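PDB 6JSX: flagellar biosynthesis protein FlaG from Helicobacter pylori, which probably takes part in building the flagellum of this bacterium, perhaps by influencing filament assembly or length. Local coordinates for the interface of chains A and B. Coordinates in Å, arbitrary orientation; residue numbers count along the deposited sequence, not the author numbering. Chains: chain A/B, Flagellar biosynthesis protein FlaG.

The interface of chains A and B. Residues chain A 23-25, 40; chain B 38, 48, 50-52.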
# COMPACT_ATOMS: atom_id res chain seq x y z
N THR A 23 9.42 7.68 -0.94
CA THR A 23 8.66 7.08 -2.05
C THR A 23 7.42 7.91 -2.40
O THR A 23 6.49 8.01 -1.59
CB THR A 23 8.24 5.62 -1.76
OG1 THR A 23 9.21 4.98 -0.91
CG2 THR A 23 8.11 4.84 -3.06
N ASP A 24 7.41 8.48 -3.60
CA ASP A 24 6.28 9.28 -4.06
C ASP A 24 5.01 8.42 -4.18
O ASP A 24 4.64 7.98 -5.29
CB ASP A 24 6.59 9.97 -5.40
CG ASP A 24 5.44 10.85 -5.90
OD1 ASP A 24 4.70 10.42 -6.82
OD2 ASP A 24 5.27 11.98 -5.39
N ILE A 25 4.38 8.16 -3.03
CA ILE A 25 3.08 7.51 -2.96
C ILE A 25 2.23 8.24 -1.95
O ILE A 25 2.66 8.43 -0.82
CB ILE A 25 3.18 6.03 -2.54
CG1 ILE A 25 4.17 5.28 -3.45
CG2 ILE A 25 1.79 5.40 -2.54
CD1 ILE A 25 4.08 3.78 -3.40
N VAL A 40 -0.04 8.31 -7.24
CA VAL A 40 1.34 8.46 -7.65
C VAL A 40 1.37 9.30 -8.93
O VAL A 40 0.41 9.30 -9.69
CB VAL A 40 1.98 7.07 -7.90
CG1 VAL A 40 1.99 6.26 -6.62
CG2 VAL A 40 1.20 6.31 -8.94
N VAL B 38 6.06 -1.77 -6.63
CA VAL B 38 4.63 -1.57 -6.80
C VAL B 38 4.36 -0.81 -8.11
O VAL B 38 5.09 0.12 -8.45
CB VAL B 38 3.94 -0.93 -5.54
CG1 VAL B 38 4.92 -0.13 -4.71
CG2 VAL B 38 2.73 -0.10 -5.93
N VAL B 48 3.40 2.74 -14.24
CA VAL B 48 4.08 3.66 -13.34
C VAL B 48 4.63 2.79 -12.21
O VAL B 48 3.93 1.94 -11.68
CB VAL B 48 3.10 4.67 -12.74
CG1 VAL B 48 3.77 5.49 -11.65
CG2 VAL B 48 2.53 5.55 -13.83
N ARG B 50 7.07 2.27 -8.54
CA ARG B 50 7.77 2.82 -7.39
C ARG B 50 8.51 1.67 -6.72
O ARG B 50 7.98 0.57 -6.59
CB ARG B 50 6.80 3.45 -6.39
CG ARG B 50 6.12 4.72 -6.87
CD ARG B 50 7.12 5.80 -7.22
NE ARG B 50 6.46 7.01 -7.70
CZ ARG B 50 6.12 7.20 -8.97
NH1 ARG B 50 5.51 8.32 -9.34
NH2 ARG B 50 6.40 6.26 -9.86
N GLU B 51 9.74 1.91 -6.32
CA GLU B 51 10.48 0.83 -5.73
C GLU B 51 10.92 1.17 -4.32
O GLU B 51 11.39 2.27 -4.05
CB GLU B 51 11.64 0.43 -6.62
CG GLU B 51 12.72 1.44 -6.74
CD GLU B 51 13.74 1.01 -7.76
OE1 GLU B 51 13.39 1.00 -8.96
OE2 GLU B 51 14.88 0.66 -7.36
N ILE B 52 10.69 0.22 -3.42
CA ILE B 52 11.04 0.36 -2.02
C ILE B 52 12.08 -0.69 -1.65
O ILE B 52 11.77 -1.89 -1.64
CB ILE B 52 9.82 0.18 -1.14
CG1 ILE B 52 8.70 1.09 -1.62
CG2 ILE B 52 10.17 0.44 0.33
CD1 ILE B 52 7.36 0.77 -1.01
O HOH W 1 11.45 4.54 -2.79
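B:Arg50, on strand 47-53 of chain B, reaches across to the loop of chain A that joins helix 4-21 to strand 26-30 and lies over A:Thr23, A:Asp24 and A:Ile25. Its chain bends at chi2 (-59°), then runs extended through chi3, which carries the guanidinium along the loop to A:Asp24. There B:Arg50 NH1 meets the carboxylate oxygen OD1 of A:Asp24 at 3.4 Å, a long salt bridge whose weak hydrogen bond is nearly straight. OD1 sits at the guanidinium edge, in its plane, while the carboxylate plane is turned 34° from it. B:Arg50 NE makes a second weak, more bent hydrogen bond, 3.2 Å to the backbone O of A:Asp24, so the arginine touches both side chain and main chain of one residue. Over one guanidinium face, toward the rim, lies CB of A:Val40.

The aliphatic stem is used as well. Methyl CG2 of A:Thr23, roughly anti to its backbone N (chi1 -31° for OG1), faces chain B and packs 3.8 Å from B:Arg50 CB, and A:Ile25 runs antiparallel to the stem with CG1 4.0 Å from B:Arg50 CG. Beyond the guanidinium, A:Val40 of strand 35-41 and B:Val48 slide past each other in opposite directions, A:Val40 CG2 3.8 Å from B:Val48 CG1. The patch recurs with the chains exchanged in this two-fold pair, which may be a biological dimer. At the opposite end a water joins the chains, 3.0 Å from A:Thr23 OG1 and 2.6 Å from the backbone O of B:Glu51.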